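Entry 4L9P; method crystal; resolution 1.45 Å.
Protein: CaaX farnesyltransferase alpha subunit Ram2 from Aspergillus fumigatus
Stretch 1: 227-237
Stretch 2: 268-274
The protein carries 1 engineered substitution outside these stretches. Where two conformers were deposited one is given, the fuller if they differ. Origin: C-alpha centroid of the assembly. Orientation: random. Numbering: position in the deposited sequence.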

# COMPACT_ATOMS: atom_id res chain seq x y z
N SER A 227 4.06 -17.63 14.22
CA SER A 227 4.48 -16.34 13.70
C SER A 227 5.64 -15.68 14.50
O SER A 227 6.44 -14.96 13.90
N SER A 228 5.77 -15.91 15.82
CA SER A 228 6.92 -15.37 16.54
C SER A 228 8.25 -15.92 16.04
O SER A 228 9.30 -15.31 16.28
N GLU A 229 8.23 -17.05 15.35
CA GLU A 229 9.48 -17.64 14.87
C GLU A 229 9.68 -17.39 13.37
O GLU A 229 10.57 -17.97 12.74
N LYS A 230 8.88 -16.49 12.79
CA LYS A 230 9.00 -16.23 11.35
C LYS A 230 10.38 -15.64 11.09
O LYS A 230 10.81 -14.69 11.79
N GLY A 231 11.09 -16.17 10.10
CA GLY A 231 12.42 -15.73 9.76
C GLY A 231 13.50 -16.73 10.19
O GLY A 231 14.59 -16.69 9.61
N ARG A 232 13.25 -17.57 11.19
CA ARG A 232 14.27 -18.52 11.66
C ARG A 232 14.78 -19.44 10.57
O ARG A 232 14.00 -20.11 9.89
N LEU A 233 16.10 -19.46 10.39
CA LEU A 233 16.73 -20.33 9.39
C LEU A 233 16.74 -21.76 9.90
O LEU A 233 16.98 -21.99 11.08
N PRO A 234 16.50 -22.74 9.01
CA PRO A 234 16.61 -24.15 9.36
C PRO A 234 18.05 -24.52 9.72
O PRO A 234 18.29 -25.39 10.57
N VAL A 235 19.01 -23.90 9.04
CA VAL A 235 20.43 -24.22 9.26
C VAL A 235 21.12 -22.88 9.19
O VAL A 235 20.87 -22.11 8.27
N VAL A 236 21.95 -22.58 10.18
CA VAL A 236 22.58 -21.26 10.29
C VAL A 236 24.05 -21.38 9.92
O VAL A 236 24.77 -22.21 10.47
N ASP A 237 24.51 -20.55 8.99
CA ASP A 237 25.94 -20.43 8.69
C ASP A 237 26.49 -19.36 9.66
O ASP A 237 26.26 -18.17 9.46
N VAL A 268 18.80 -10.15 11.00
CA VAL A 268 19.85 -11.18 11.00
C VAL A 268 19.85 -11.99 12.28
O VAL A 268 19.95 -13.23 12.23
N LEU A 269 19.71 -11.30 13.42
CA LEU A 269 19.70 -12.03 14.72
C LEU A 269 18.49 -12.96 14.80
O LEU A 269 18.60 -14.09 15.25
N GLN A 270 17.32 -12.48 14.36
CA GLN A 270 16.15 -13.38 14.32
C GLN A 270 16.38 -14.59 13.42
O GLN A 270 16.05 -15.74 13.79
N ALA A 271 16.93 -14.36 12.24
CA ALA A 271 17.20 -15.48 11.33
C ALA A 271 18.13 -16.50 11.97
O ALA A 271 17.93 -17.75 11.84
N ALA A 272 19.15 -15.99 12.65
CA ALA A 272 20.18 -16.85 13.24
C ALA A 272 19.77 -17.49 14.59
O ALA A 272 20.49 -18.37 15.11
N GLY A 273 18.65 -17.04 15.19
CA GLY A 273 18.30 -17.58 16.50
C GLY A 273 19.18 -17.04 17.60
O GLY A 273 19.39 -17.70 18.64
N ARG A 274 19.69 -15.85 17.38
CA ARG A 274 20.56 -15.21 18.35
C ARG A 274 19.84 -14.06 19.05
O ARG A 274 18.97 -13.38 18.47

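Packing of the loop 227-237 against the last helical turn and C-terminal end of the helix in 268-274, a contact that buries 450 Å² counting both sides. The two backbones come nearest at Arg-232 and Ala-271, whose CA atoms lie 4.2 Å apart, close enough for main-chain groups of the two stretches to meet directly.

Hydrogen bonds of a side-chain amide and of the backbone fix the loop to the helix. Gln-270 leaves the helix sideways, and its t, p rotamer (chi1 171°, chi2 75°) brings the amide to the loop. There Gln-270 NE2 donates twice, to Ser-228 O at 3.1 Å and, nearly straight at 170°, to Lys-230 O at 2.9 Å; one side-chain amide thus satisfies two carbonyls around the type II turn from Glu-229 to Arg-232. Just beyond the turn, Leu-233 N donates to Ala-271 O at 2.9 Å and 173°, tying the loop to a carbonyl close to the helix end. Between these bonds, Ala-271 CA makes a CA-H...O contact of 3.4 Å with Gly-231 O. Gly-231 has phi 106°, and a CB there would be jammed against the preceding carbonyl and only 3.4 Å from Gln-270 CG.

Charged contacts centre on the guanidinium of Arg-232. The CA-to-CB bond of Arg-232 points away from the helix, but the chain bends back (chi1 m, chi2 -99° and chi3 125°, both between wells) and its end reaches the helix terminus. Arg-232 NE makes a weak hydrogen bond to Gln-270 O, short at 2.7 Å but bent to 124°. Gln-270 O also accepts from Gly-273 N at 3.2 Å, within the Schellman motif that ends the helix. Gln-270 CD lies over one face of the guanidinium, and the 2.8 Å approach of Arg-232 NH2 to Gln-270 OE1 has too poor an angle for a hydrogen bond. Leu-269 O sits at the guanidinium edge, 4.0 Å from Arg-232 NH2, while Gly-273 CA approaches Arg-232 NE to 3.4 Å. Within the loop, Glu-229 (m, m) points away from the helix yet holds the arginine through a salt bridge, Arg-232 NH1 to Glu-229 OE1 at 2.7 Å, with a weak hydrogen bond as part of it. Its other carboxylate oxygen, Glu-229 OE2, accepts from Ser-228 OG (chi1 p) at 2.8 Å.

Apolar contacts pair loop side chains with the two alanines. Leu-233 (m, t) starts sideways but turns its end to the helix, placing Leu-233 CG 3.9 Å from Ala-271 CB. Val-236 (t) points toward the helix end, with Val-236 CG1 4.0 Å from Ala-272 CB; Val-236 CG2 also comes within van der Waals reach of Ala-272 O, at 3.7 Å. Val-268 and Leu-269, by contrast, point away from the loop.

One water donates to Leu-233 O at 2.8 Å and to Ala-271 O at 2.9 Å, bridging the stretches beside the direct bond from Leu-233 N. Ala-271 O therefore accepts from both the loop amide and the solvent molecule.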

# COMPACT_ATOMS: atom_id res chain seq x y z
CB SER A 227 3.26 -15.42 13.46
OG SER A 227 2.67 -15.20 14.69
CB SER A 228 6.80 -15.65 18.06
OG SER A 228 6.82 -17.05 18.30
CB GLU A 229 9.50 -19.13 15.16
CG GLU A 229 9.13 -19.49 16.61
CD GLU A 229 9.96 -18.73 17.64
OE1 GLU A 229 11.20 -18.72 17.49
OE2 GLU A 229 9.38 -18.15 18.60
CB LYS A 230 7.86 -15.28 10.88
CG LYS A 230 7.78 -15.25 9.36
CD LYS A 230 6.73 -14.28 8.82
CE LYS A 230 5.32 -14.60 9.24
NZ LYS A 230 4.36 -13.63 8.55
CB ARG A 232 13.68 -19.40 12.75
CG ARG A 232 13.39 -18.66 13.99
CD ARG A 232 14.51 -18.92 14.92
NE ARG A 232 15.09 -17.67 15.36
CZ ARG A 232 14.59 -16.91 16.33
NH1 ARG A 232 13.47 -17.26 16.98
NH2 ARG A 232 15.22 -15.80 16.64
CB LEU A 233 18.21 -19.95 9.19
CG LEU A 233 18.47 -18.54 8.64
CD1 LEU A 233 19.90 -18.04 8.85
CD2 LEU A 233 18.18 -18.50 7.16
CB PRO A 234 16.24 -24.89 8.06
CG PRO A 234 15.77 -23.90 7.11
CD PRO A 234 16.01 -22.53 7.63
CB VAL A 235 21.04 -25.10 8.16
CG1 VAL A 235 22.51 -25.35 8.47
CG2 VAL A 235 20.34 -26.45 8.09
CB VAL A 236 22.49 -20.70 11.72
CG1 VAL A 236 23.11 -19.30 11.81
CG2 VAL A 236 21.04 -20.64 12.19
CB ASP A 237 26.13 -20.01 7.23
CG ASP A 237 27.59 -19.72 6.86
OD1 ASP A 237 28.48 -19.53 7.72
OD2 ASP A 237 27.85 -19.65 5.65
CB VAL A 268 21.22 -10.53 10.82
CG1 VAL A 268 22.36 -11.60 10.97
CG2 VAL A 268 21.29 -9.82 9.44
CB LEU A 269 19.78 -11.07 15.91
CG LEU A 269 21.11 -10.31 15.97
CD1 LEU A 269 21.01 -9.11 16.94
CD2 LEU A 269 22.23 -11.23 16.45
CB GLN A 270 14.92 -12.61 13.82
CG GLN A 270 13.67 -13.47 13.51
CD GLN A 270 12.93 -13.96 14.77
OE1 GLN A 270 13.39 -13.75 15.92
NE2 GLN A 270 11.80 -14.62 14.56
CB ALA A 271 17.81 -14.94 10.01
CB ALA A 272 21.46 -16.05 13.42
CB ARG A 274 21.80 -14.68 17.68
CG ARG A 274 22.72 -15.74 17.14
CD ARG A 274 23.96 -15.03 16.62
NE ARG A 274 24.83 -15.89 15.85
CZ ARG A 274 26.02 -15.51 15.39
NH1 ARG A 274 26.51 -14.30 15.66
NH2 ARG A 274 26.72 -16.35 14.66
O HOH W 1 17.64 -20.30 13.26